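Local structure of glutamyl-tRNA(Gln) amidotransferase subunit B, mitochondrial (Saccharomyces cerevisiae, 4N0H) at residues K29-T35 and H48-D53; Q87-K91 and G101-T105; L194-L198 and M308-P312; M72-A77 and V304-M308. The protein is the GatB-family subunit of a three-chain mitochondrial amidotransferase, in which it is assembled with subunits A and F. One frame throughout, in Å; residues are numbered along the deposited sequence.

Contact 1: K29-T35 and H48-D53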
loop_
_atom_site.group_PDB
_atom_site.type_symbol
_atom_site.label_atom_id
_atom_site.label_comp_id
_atom_site.label_asym_id
_atom_site.label_seq_id
_atom_site.Cartn_x
_atom_site.Cartn_y
_atom_site.Cartn_z
ATOM N N LYS B 29 13.775 7.529 14.604
ATOM C CA LYS B 29 12.674 6.585 14.753
ATOM C C LYS B 29 12.759 5.405 13.789
ATOM O O LYS B 29 13.707 5.292 13.025
ATOM C CB LYS B 29 11.337 7.296 14.600
ATOM C CG LYS B 29 11.056 8.322 15.689
ATOM C CD LYS B 29 9.611 8.791 15.580
ATOM C CE LYS B 29 9.318 9.961 16.495
ATOM N NZ LYS B 29 7.871 10.308 16.401
ATOM N N LEU B 30 11.756 4.534 13.837
ATOM C CA LEU B 30 11.798 3.254 13.120
ATOM C C LEU B 30 11.574 3.358 11.600
ATOM O O LEU B 30 12.371 2.846 10.810
ATOM C CB LEU B 30 10.793 2.273 13.736
ATOM C CG LEU B 30 10.812 0.852 13.173
ATOM C CD1 LEU B 30 12.224 0.281 13.243
ATOM C CD2 LEU B 30 9.838 -0.051 13.924
ATOM N N PHE B 31 10.495 4.014 11.192
ATOM C CA PHE B 31 10.186 4.134 9.765
ATOM C C PHE B 31 10.236 5.579 9.264
ATOM O O PHE B 31 9.702 5.904 8.208
ATOM C CB PHE B 31 8.830 3.489 9.458
ATOM C CG PHE B 31 8.828 2.001 9.638
ATOM C CD1 PHE B 31 9.495 1.184 8.737
ATOM C CD2 PHE B 31 8.192 1.419 10.723
ATOM C CE1 PHE B 31 9.510 -0.189 8.904
ATOM C CE2 PHE B 31 8.204 0.046 10.894
ATOM C CZ PHE B 31 8.870 -0.759 9.990
ATOM N N SER B 32 10.874 6.439 10.046
ATOM C CA SER B 32 11.085 7.832 9.680
ATOM C C SER B 32 12.363 8.288 10.367
ATOM O O SER B 32 12.737 7.744 11.406
ATOM C CB SER B 32 9.911 8.692 10.149
ATOM O OG SER B 32 10.174 10.071 9.947
ATOM N N GLN B 33 13.037 9.282 9.801
ATOM C CA GLN B 33 14.280 9.760 10.404
ATOM C C GLN B 33 14.072 10.900 11.406
ATOM O O GLN B 33 15.024 11.580 11.794
ATOM C CB GLN B 33 15.311 10.135 9.334
ATOM C CG GLN B 33 15.947 8.924 8.659
ATOM C CD GLN B 33 16.628 7.998 9.662
ATOM O OE1 GLN B 33 17.559 8.397 10.365
ATOM N NE2 GLN B 33 16.157 6.762 9.740
ATOM N N SER B 34 12.829 11.101 11.827
ATOM C CA SER B 34 12.538 12.053 12.893
ATOM C C SER B 34 13.194 11.603 14.196
ATOM O O SER B 34 13.517 10.424 14.375
ATOM C CB SER B 34 11.024 12.216 13.073
ATOM O OG SER B 34 10.383 10.949 13.102
ATOM N N THR B 35 13.388 12.547 15.109
ATOM C CA THR B 35 14.156 12.295 16.317
ATOM C C THR B 35 13.474 11.328 17.280
ATOM O O THR B 35 12.285 11.453 17.574
ATOM C CB THR B 35 14.462 13.619 17.052
ATOM O OG1 THR B 35 15.217 14.474 16.183
ATOM C CG2 THR B 35 15.249 13.367 18.337
ATOM N N HIS B 48 8.641 16.308 17.670
ATOM C CA HIS B 48 9.503 15.332 17.010
ATOM C C HIS B 48 8.684 14.445 16.076
ATOM O O HIS B 48 8.668 13.217 16.225
ATOM C CB HIS B 48 10.212 14.463 18.053
ATOM C CG HIS B 48 11.050 15.239 19.019
ATOM N ND1 HIS B 48 12.125 16.007 18.622
ATOM C CD2 HIS B 48 10.976 15.364 20.366
ATOM C CE1 HIS B 48 12.678 16.569 19.682
ATOM N NE2 HIS B 48 12.000 16.194 20.754
ATOM N N THR B 49 8.016 15.066 15.106
ATOM C CA THR B 49 7.103 14.346 14.227
ATOM C C THR B 49 7.232 14.750 12.759
ATOM O O THR B 49 6.987 15.900 12.389
ATOM C CB THR B 49 5.637 14.568 14.655
ATOM O OG1 THR B 49 5.381 15.971 14.750
ATOM C CG2 THR B 49 5.354 13.919 16.003
ATOM N N SER B 50 7.598 13.788 11.922
ATOM C CA SER B 50 7.677 13.999 10.481
ATOM C C SER B 50 6.294 13.972 9.842
ATOM O O SER B 50 5.296 13.700 10.511
ATOM C CB SER B 50 8.534 12.901 9.857
ATOM O OG SER B 50 7.990 11.629 10.187
ATOM N N TYR B 51 6.243 14.256 8.542
ATOM C CA TYR B 51 5.017 14.085 7.778
ATOM C C TYR B 51 4.510 12.655 7.936
ATOM O O TYR B 51 3.309 12.425 8.092
ATOM C CB TYR B 51 5.244 14.398 6.294
ATOM C CG TYR B 51 5.704 15.813 6.002
ATOM C CD1 TYR B 51 5.262 16.891 6.768
ATOM C CD2 TYR B 51 6.581 16.069 4.958
ATOM C CE1 TYR B 51 5.685 18.187 6.493
ATOM C CE2 TYR B 51 7.011 17.349 4.677
ATOM C CZ TYR B 51 6.564 18.404 5.442
ATOM O OH TYR B 51 7.003 19.673 5.142
ATOM N N TYR B 52 5.430 11.693 7.903
ATOM C CA TYR B 52 5.057 10.287 8.056
ATOM C C TYR B 52 4.491 9.975 9.441
ATOM O O TYR B 52 3.530 9.218 9.560
ATOM C CB TYR B 52 6.238 9.353 7.767
ATOM C CG TYR B 52 5.945 7.913 8.129
ATOM C CD1 TYR B 52 5.240 7.088 7.261
ATOM C CD2 TYR B 52 6.357 7.386 9.348
ATOM C CE1 TYR B 52 4.954 5.771 7.599
ATOM C CE2 TYR B 52 6.074 6.080 9.696
ATOM C CZ TYR B 52 5.381 5.276 8.817
ATOM O OH TYR B 52 5.112 3.975 9.170
ATOM N N ASP B 53 5.096 10.543 10.482
ATOM C CA ASP B 53 4.648 10.286 11.854
ATOM C C ASP B 53 3.191 10.722 12.054
ATOM O O ASP B 53 2.459 10.135 12.848
ATOM C CB ASP B 53 5.544 10.999 12.873
ATOM C CG ASP B 53 6.951 10.430 12.925
ATOM O OD1 ASP B 53 7.164 9.284 12.472
ATOM O OD2 ASP B 53 7.852 11.138 13.424
#
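Polar side chains can do the work that strand pairing does elsewhere. Here the organising element is an ST motif at S50, in the long loop between strand 14-23 and helix 65-78. Along 48-53, H48 comes first: its carbonyl O accepts a hydrogen bond from K29 NZ at 3.0 Å, while its imidazole lies beside T35 (H48 ND1 to T35 CB 3.7 Å) and is hydrogen-bonded to S132 of the neighbouring subunit F. T49 turns its side chain away. S50 then faces the other segment, its OG 2.7 Å from S32 OG in a hydroxyl-hydroxyl hydrogen bond; the same OG accepts from D53 N at 3.1 Å, which defines the motif. Y51 leaves this interface and stacks on an aromatic side chain of subunit A. Y52 swings back, with F31 O over one face of its ring and its OH 3.8 Å from F31 CB. D53 closes the network: its OD2 accepts from S50 N (3.1 Å) and S34 OG and meets K29 NZ, so the buried acid is compensated from both segments. The K29 ammonium is likewise shared, being also bound by the carbonyls of N163 and S165. K29 NZ forms a salt bridge with D53 OD2 (3.1 Å), weak as a hydrogen bond, whereas S34 OG donates to D53 OD2 at only 2.6 Å.

Contact 2: Q87-K91 and G101-T105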
loop_
_atom_site.group_PDB
_atom_site.type_symbol
_atom_site.label_atom_id
_atom_site.label_comp_id
_atom_site.label_asym_id
_atom_site.label_seq_id
_atom_site.Cartn_x
_atom_site.Cartn_y
_atom_site.Cartn_z
ATOM N N GLN B 87 9.838 -9.765 7.759
ATOM C CA GLN B 87 8.984 -8.785 7.110
ATOM C C GLN B 87 8.137 -8.087 8.154
ATOM O O GLN B 87 7.988 -8.576 9.279
ATOM C CB GLN B 87 8.066 -9.472 6.096
ATOM C CG GLN B 87 7.242 -10.595 6.699
ATOM C CD GLN B 87 6.053 -10.999 5.841
ATOM O OE1 GLN B 87 6.160 -11.111 4.617
ATOM N NE2 GLN B 87 4.905 -11.213 6.486
ATOM N N PHE B 88 7.588 -6.938 7.781
ATOM C CA PHE B 88 6.679 -6.214 8.650
ATOM C C PHE B 88 5.245 -6.390 8.177
ATOM O O PHE B 88 4.977 -6.378 6.977
ATOM C CB PHE B 88 7.047 -4.730 8.689
ATOM C CG PHE B 88 8.329 -4.450 9.406
ATOM C CD1 PHE B 88 9.529 -4.412 8.720
ATOM C CD2 PHE B 88 8.339 -4.255 10.776
ATOM C CE1 PHE B 88 10.714 -4.163 9.385
ATOM C CE2 PHE B 88 9.524 -4.007 11.445
ATOM C CZ PHE B 88 10.709 -3.961 10.750
ATOM N N ASP B 89 4.327 -6.544 9.124
ATOM C CA ASP B 89 2.910 -6.696 8.807
ATOM C C ASP B 89 2.106 -5.586 9.468
ATOM O O ASP B 89 2.553 -4.984 10.439
ATOM C CB ASP B 89 2.397 -8.056 9.281
ATOM C CG ASP B 89 3.358 -9.187 8.955
ATOM O OD1 ASP B 89 3.949 -9.755 9.903
ATOM O OD2 ASP B 89 3.529 -9.499 7.753
ATOM N N ARG B 90 0.918 -5.323 8.935
ATOM C CA ARG B 90 0.030 -4.310 9.489
ATOM C C ARG B 90 -0.983 -4.932 10.445
ATOM O O ARG B 90 -1.727 -5.840 10.072
ATOM C CB ARG B 90 -0.706 -3.580 8.365
ATOM C CG ARG B 90 0.224 -2.895 7.383
ATOM C CD ARG B 90 -0.546 -2.188 6.283
ATOM N NE ARG B 90 0.347 -1.442 5.403
ATOM C CZ ARG B 90 -0.056 -0.788 4.318
ATOM N NH1 ARG B 90 -1.337 -0.787 3.984
ATOM N NH2 ARG B 90 0.821 -0.130 3.570
ATOM N N LYS B 91 -0.997 -4.437 11.679
ATOM C CA LYS B 91 -1.954 -4.864 12.688
ATOM C C LYS B 91 -2.995 -3.761 12.821
ATOM O O LYS B 91 -2.690 -2.686 13.331
ATOM C CB LYS B 91 -1.238 -5.096 14.022
ATOM C CG LYS B 91 -2.149 -5.443 15.195
ATOM C CD LYS B 91 -1.338 -5.559 16.485
ATOM C CE LYS B 91 -2.204 -5.968 17.665
ATOM N NZ LYS B 91 -1.377 -6.168 18.895
ATOM N N GLY B 101 -3.777 3.942 11.670
ATOM C CA GLY B 101 -4.919 3.050 11.774
ATOM C C GLY B 101 -4.431 1.615 11.804
ATOM O O GLY B 101 -5.212 0.662 11.760
ATOM N N TYR B 102 -3.113 1.469 11.864
ATOM C CA TYR B 102 -2.490 0.172 12.062
ATOM C C TYR B 102 -1.088 0.346 12.628
ATOM O O TYR B 102 -0.497 1.425 12.536
ATOM C CB TYR B 102 -2.452 -0.644 10.762
ATOM C CG TYR B 102 -1.733 0.013 9.596
ATOM C CD1 TYR B 102 -0.347 -0.042 9.483
ATOM C CD2 TYR B 102 -2.446 0.658 8.592
ATOM C CE1 TYR B 102 0.317 0.549 8.409
ATOM C CE2 TYR B 102 -1.797 1.249 7.511
ATOM C CZ TYR B 102 -0.420 1.187 7.423
ATOM O OH TYR B 102 0.218 1.774 6.358
ATOM N N GLN B 103 -0.576 -0.720 13.232
ATOM C CA GLN B 103 0.786 -0.749 13.740
ATOM C C GLN B 103 1.613 -1.676 12.859
ATOM O O GLN B 103 1.142 -2.744 12.474
ATOM C CB GLN B 103 0.794 -1.270 15.179
ATOM C CG GLN B 103 2.187 -1.475 15.759
ATOM C CD GLN B 103 2.186 -2.358 16.999
ATOM O OE1 GLN B 103 2.951 -2.132 17.935
ATOM N NE2 GLN B 103 1.333 -3.374 17.004
ATOM N N LEU B 104 2.831 -1.261 12.524
ATOM C CA LEU B 104 3.767 -2.137 11.830
ATOM C C LEU B 104 4.522 -2.997 12.835
ATOM O O LEU B 104 5.094 -2.488 13.801
ATOM C CB LEU B 104 4.738 -1.331 10.971
ATOM C CG LEU B 104 4.122 -0.768 9.693
ATOM C CD1 LEU B 104 5.046 0.262 9.046
ATOM C CD2 LEU B 104 3.816 -1.911 8.723
ATOM N N THR B 105 4.503 -4.303 12.603
ATOM C CA THR B 105 5.074 -5.276 13.526
ATOM C C THR B 105 5.406 -6.541 12.750
ATOM O O THR B 105 4.879 -6.760 11.670
ATOM C CB THR B 105 4.090 -5.619 14.672
ATOM O OG1 THR B 105 4.702 -6.556 15.569
ATOM C CG2 THR B 105 2.802 -6.211 14.125
#
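This is the backbone pairing of a beta hairpin, formed where strand 89-92 returns antiparallel into strand 102-120 within the large mixed sheet. As in any such hairpin, hydrogen-bonded and non-hydrogen-bonded pairs follow one another. D89 with T105 is bonded in both directions (D89 N to T105 O 2.6 Å, T105 N to D89 O 3.0 Å). K91 with Q103 repeats the pattern (K91 N to Q103 O 2.8 Å, Q103 N to K91 O 2.9 Å). Between them R90 faces L104 with CA atoms 4.9 Å apart; here CA-H...O contacts run to the flanking carbonyls, from R90 CA to Q103 O (3.5 Å) and from L104 CA to D89 O (3.4 Å). D89, K91, Q103 and T105 share one sheet face; R90 and L104 occupy the other. There the aliphatic part of R90 runs past L104 (R90 CG to L104 CD2 4.0 Å) and its guanidinium goes on to a salt bridge with D288 and to polar side chains of subunit A. On the way R90 CD makes a CH-pi contact with Y102, 3.6 Å from the centroid of the ring and over its face.

Contact 3: L194-L198 and M308-P312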
loop_
_atom_site.group_PDB
_atom_site.type_symbol
_atom_site.label_atom_id
_atom_site.label_comp_id
_atom_site.label_asym_id
_atom_site.label_seq_id
_atom_site.Cartn_x
_atom_site.Cartn_y
_atom_site.Cartn_z
ATOM N N LEU B 194 21.566 -6.657 30.265
ATOM C CA LEU B 194 21.991 -7.008 28.912
ATOM C C LEU B 194 21.727 -5.896 27.888
ATOM O O LEU B 194 22.627 -5.509 27.141
ATOM C CB LEU B 194 21.315 -8.302 28.449
ATOM C CG LEU B 194 21.697 -8.755 27.035
ATOM C CD1 LEU B 194 23.149 -9.213 27.003
ATOM C CD2 LEU B 194 20.767 -9.849 26.527
ATOM N N VAL B 195 20.499 -5.383 27.843
ATOM C CA VAL B 195 20.167 -4.373 26.837
ATOM C C VAL B 195 20.972 -3.089 27.050
ATOM O O VAL B 195 21.350 -2.427 26.090
ATOM C CB VAL B 195 18.648 -4.068 26.758
ATOM C CG1 VAL B 195 17.865 -5.335 26.446
ATOM C CG2 VAL B 195 18.147 -3.432 28.040
ATOM N N ARG B 196 21.252 -2.762 28.309
ATOM C CA ARG B 196 22.071 -1.597 28.631
ATOM C C ARG B 196 23.529 -1.843 28.256
ATOM O O ARG B 196 24.214 -0.953 27.757
ATOM C CB ARG B 196 21.962 -1.258 30.121
ATOM C CG ARG B 196 20.568 -0.840 30.568
ATOM C CD ARG B 196 20.489 -0.684 32.084
ATOM N NE ARG B 196 21.413 0.335 32.573
ATOM C CZ ARG B 196 21.114 1.627 32.689
ATOM N NH1 ARG B 196 19.907 2.068 32.355
ATOM N NH2 ARG B 196 22.024 2.481 33.143
ATOM N N HIS B 197 23.993 -3.062 28.494
ATOM C CA HIS B 197 25.364 -3.439 28.177
ATOM C C HIS B 197 25.604 -3.458 26.667
ATOM O O HIS B 197 26.695 -3.130 26.200
ATOM C CB HIS B 197 25.685 -4.806 28.781
ATOM C CG HIS B 197 27.128 -5.188 28.679
ATOM N ND1 HIS B 197 28.142 -4.398 29.178
ATOM C CD2 HIS B 197 27.727 -6.276 28.142
ATOM C CE1 HIS B 197 29.305 -4.983 28.950
ATOM N NE2 HIS B 197 29.081 -6.125 28.323
ATOM N N LEU B 198 24.581 -3.843 25.911
ATOM C CA LEU B 198 24.672 -3.857 24.453
ATOM C C LEU B 198 24.469 -2.464 23.866
ATOM O O LEU B 198 24.636 -2.262 22.662
ATOM C CB LEU B 198 23.641 -4.816 23.859
ATOM C CG LEU B 198 23.789 -6.302 24.186
ATOM C CD1 LEU B 198 22.622 -7.081 23.588
ATOM C CD2 LEU B 198 25.118 -6.830 23.663
ATOM N N MET B 308 30.502 -6.833 18.973
ATOM C CA MET B 308 29.884 -7.137 20.260
ATOM C C MET B 308 30.838 -6.847 21.411
ATOM O O MET B 308 32.040 -7.095 21.310
ATOM C CB MET B 308 29.460 -8.608 20.315
ATOM C CG MET B 308 28.351 -8.977 19.346
ATOM S SD MET B 308 26.759 -8.336 19.888
ATOM C CE MET B 308 26.371 -9.470 21.220
ATOM N N PRO B 309 30.305 -6.315 22.519
ATOM C CA PRO B 309 31.137 -6.129 23.708
ATOM C C PRO B 309 31.335 -7.469 24.407
ATOM O O PRO B 309 30.588 -8.411 24.133
ATOM C CB PRO B 309 30.284 -5.205 24.577
ATOM C CG PRO B 309 28.879 -5.560 24.209
ATOM C CD PRO B 309 28.913 -5.879 22.739
ATOM N N GLN B 310 32.333 -7.561 25.280
ATOM C CA GLN B 310 32.525 -8.763 26.079
ATOM C C GLN B 310 31.284 -9.004 26.925
ATOM O O GLN B 310 30.834 -8.114 27.645
ATOM C CB GLN B 310 33.748 -8.622 26.989
ATOM C CG GLN B 310 33.945 -9.793 27.943
ATOM C CD GLN B 310 34.344 -11.068 27.220
ATOM O OE1 GLN B 310 35.184 -11.045 26.322
ATOM N NE2 GLN B 310 33.738 -12.184 27.604
ATOM N N LEU B 311 30.723 -10.201 26.829
ATOM C CA LEU B 311 29.554 -10.550 27.622
ATOM C C LEU B 311 29.972 -11.253 28.914
ATOM O O LEU B 311 31.036 -11.867 28.968
ATOM C CB LEU B 311 28.595 -11.416 26.802
ATOM C CG LEU B 311 27.827 -10.640 25.728
ATOM C CD1 LEU B 311 27.035 -11.576 24.823
ATOM C CD2 LEU B 311 26.910 -9.612 26.384
ATOM N N PRO B 312 29.146 -11.144 29.967
ATOM C CA PRO B 312 29.470 -11.788 31.246
ATOM C C PRO B 312 29.281 -13.302 31.191
ATOM O O PRO B 312 28.415 -13.767 30.450
ATOM C CB PRO B 312 28.460 -11.167 32.212
ATOM C CG PRO B 312 27.304 -10.789 31.352
ATOM C CD PRO B 312 27.907 -10.350 30.048
#
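A helix end and the last modelled residues of a chain can be joined by complementary shape and a single hydrogen bond, and segment 308-312 illustrates how. It runs in extended form past the C-terminal end of helix 181-197, where L194 and L198, one turn apart and joined by the bond L198 N to L194 O (2.8 Å), offer a row of apolar bumps. The leading knob from the other side is L311. Its CD2 slips between the helix side chains, 3.8 Å from L194 CD1, 3.9 Å from H197 CD2 and 4.3 Å from L198 CD2. Conversely, L198 CD2 projects into a hollow of 308-312 whose wall is made by M308 CE at 3.8 Å, P309 CG at 4.0 Å and L311 CD2, so the two leucines interlock. P309 also lies against the helix end itself, its CG 3.8 Å from H197 O. At the more exposed margin the imidazole of H197 points its ring edge at the backbone: NE2 donates to Q310 O at 2.7 Å with an almost straight geometry (170°). The CA-to-CB bond of Q310 points away, and its amide NE2 bonds L311 O (3.0 Å). The buried area is modest, 255 Å². The arrangement is plain surface packing, the irregular segment after helix 298-306 laid along a leucine ridge at the end of helix 181-197 and pinned by one side-chain-to-backbone hydrogen bond.

Contact 4: M72-A77 and V304-M308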
loop_
_atom_site.group_PDB
_atom_site.type_symbol
_atom_site.label_atom_id
_atom_site.label_comp_id
_atom_site.label_asym_id
_atom_site.label_seq_id
_atom_site.Cartn_x
_atom_site.Cartn_y
_atom_site.Cartn_z
ATOM N N MET B 72 20.258 -7.254 15.670
ATOM C CA MET B 72 21.335 -8.221 15.451
ATOM C C MET B 72 22.130 -8.477 16.731
ATOM O O MET B 72 22.374 -9.624 17.103
ATOM C CB MET B 72 22.277 -7.738 14.347
ATOM C CG MET B 72 21.981 -8.342 12.985
ATOM S SD MET B 72 22.153 -10.136 13.041
ATOM C CE MET B 72 21.968 -10.533 11.314
ATOM N N LYS B 73 22.524 -7.400 17.404
ATOM C CA LYS B 73 23.321 -7.514 18.622
ATOM C C LYS B 73 22.580 -8.307 19.695
ATOM O O LYS B 73 23.170 -9.151 20.379
ATOM C CB LYS B 73 23.728 -6.132 19.143
ATOM C CG LYS B 73 24.548 -5.325 18.149
ATOM C CD LYS B 73 24.946 -3.963 18.703
ATOM C CE LYS B 73 26.039 -4.089 19.746
ATOM N NZ LYS B 73 26.429 -2.765 20.312
ATOM N N LEU B 74 21.281 -8.058 19.821
ATOM C CA LEU B 74 20.474 -8.783 20.796
ATOM C C LEU B 74 20.346 -10.265 20.437
ATOM O O LEU B 74 20.471 -11.122 21.305
ATOM C CB LEU B 74 19.088 -8.152 20.940
ATOM C CG LEU B 74 18.189 -8.860 21.950
ATOM C CD1 LEU B 74 18.829 -8.859 23.345
ATOM C CD2 LEU B 74 16.813 -8.222 21.979
ATOM N N SER B 75 20.092 -10.559 19.163
ATOM C CA SER B 75 19.956 -11.943 18.706
ATOM C C SER B 75 21.234 -12.728 18.981
ATOM O O SER B 75 21.187 -13.865 19.441
ATOM C CB SER B 75 19.641 -11.996 17.209
ATOM O OG SER B 75 18.479 -11.248 16.897
ATOM N N LEU B 76 22.372 -12.105 18.698
ATOM C CA LEU B 76 23.669 -12.738 18.900
ATOM C C LEU B 76 23.923 -13.005 20.381
ATOM O O LEU B 76 24.400 -14.076 20.756
ATOM C CB LEU B 76 24.783 -11.868 18.314
ATOM C CG LEU B 76 24.853 -11.833 16.786
ATOM C CD1 LEU B 76 25.861 -10.801 16.311
ATOM C CD2 LEU B 76 25.207 -13.211 16.249
ATOM N N ALA B 77 23.585 -12.034 21.221
ATOM C CA ALA B 77 23.782 -12.171 22.660
ATOM C C ALA B 77 22.936 -13.298 23.241
ATOM O O ALA B 77 23.339 -13.953 24.202
ATOM C CB ALA B 77 23.477 -10.858 23.367
ATOM N N VAL B 304 28.682 -8.184 12.714
ATOM C CA VAL B 304 28.153 -7.669 13.977
ATOM C C VAL B 304 28.765 -8.403 15.174
ATOM O O VAL B 304 28.930 -7.826 16.250
ATOM C CB VAL B 304 26.598 -7.739 14.001
ATOM C CG1 VAL B 304 26.039 -7.315 15.352
ATOM C CG2 VAL B 304 26.017 -6.866 12.896
ATOM N N ARG B 305 29.108 -9.674 14.981
ATOM C CA ARG B 305 29.740 -10.466 16.037
ATOM C C ARG B 305 31.024 -9.810 16.531
ATOM O O ARG B 305 31.309 -9.800 17.730
ATOM C CB ARG B 305 30.039 -11.886 15.547
ATOM C CG ARG B 305 29.353 -12.975 16.355
ATOM C CD ARG B 305 29.586 -14.358 15.762
ATOM N NE ARG B 305 28.619 -15.325 16.276
ATOM C CZ ARG B 305 27.957 -16.194 15.519
ATOM N NH1 ARG B 305 28.166 -16.227 14.212
ATOM N NH2 ARG B 305 27.089 -17.032 16.066
ATOM N N GLY B 306 31.791 -9.254 15.602
ATOM C CA GLY B 306 33.048 -8.614 15.946
ATOM C C GLY B 306 32.876 -7.310 16.700
ATOM O O GLY B 306 33.797 -6.840 17.366
ATOM N N LEU B 307 31.689 -6.724 16.602
ATOM C CA LEU B 307 31.428 -5.429 17.215
ATOM C C LEU B 307 30.739 -5.586 18.582
ATOM O O LEU B 307 30.448 -4.605 19.267
ATOM C CB LEU B 307 30.665 -4.531 16.221
ATOM C CG LEU B 307 29.269 -3.906 16.337
ATOM C CD1 LEU B 307 28.891 -3.301 14.980
ATOM C CD2 LEU B 307 28.188 -4.878 16.775
ATOM N N MET B 308 30.502 -6.833 18.973
ATOM C CA MET B 308 29.884 -7.137 20.260
ATOM C C MET B 308 30.838 -6.847 21.411
ATOM O O MET B 308 32.040 -7.095 21.310
ATOM C CB MET B 308 29.460 -8.608 20.315
ATOM C CG MET B 308 28.351 -8.977 19.346
ATOM S SD MET B 308 26.759 -8.336 19.888
ATOM C CE MET B 308 26.371 -9.470 21.220
#
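Helices far apart in sequence commonly meet through residues spaced three and four apart, and segment 72-77 shows this along a single turn and a half. M72 starts the contact with the base of its side chain, CB lying 3.9 Å from V304 CG1, before its sulphur end leads elsewhere. K73 follows as a mostly apolar contributor: its CG touches V304 CG1 at 3.7 Å, its CE reaches L307 CD2 at 3.8 Å, and its CB stands 3.8 Å from M308 SD, leaving NZ to bond the carbonyl of L198. L74 points away and S75 sideways, and neither takes part. At this point the architecture becomes plain: helix 65-78 packs against the C-terminal end of helix 298-306, where L307 N bonds V304 O (3.0 Å). V304, and L307 just after the helix, also pack on Y112 of the neighbouring subunit F. L76, one turn on from M72, points at that end, with CD1 3.6 Å from V304 CG1 and 3.7 Å from R305 N. In the conformer given here, its CD2 lies over one face of the R305 guanidinium, 4.0 Å from R305 NE. A77 brings the walk to M308, whose side chain, bent at every torsion, curls back over the helix so that CE sits 3.3 Å from K73 O, 4.1 Å from L76 CB, and 3.9 Å from A77 CB.

Taken together, the four contacts show chemistry following location. Contacts 1 and 2 are buried and touch each other: F31 and F88 meet edge-to-face, and L104 packs on both F31 and Y52, so the polar loop junction sits directly against the hairpin. One relies on side-chain hydrogen bonds and a salt bridge, the other on backbone pairing. Contact 4 is partly buried and contact 3 lies at the surface; both are largely apolar and share M308, and their centres are about 9 Å apart. Helix 65-78 is joined there to the end of helix 181-197 by a probable hydrogen bond from K73 NZ to L198 O (3.0 Å). Contact 2 is nested within the chain loop that contact 4 closes.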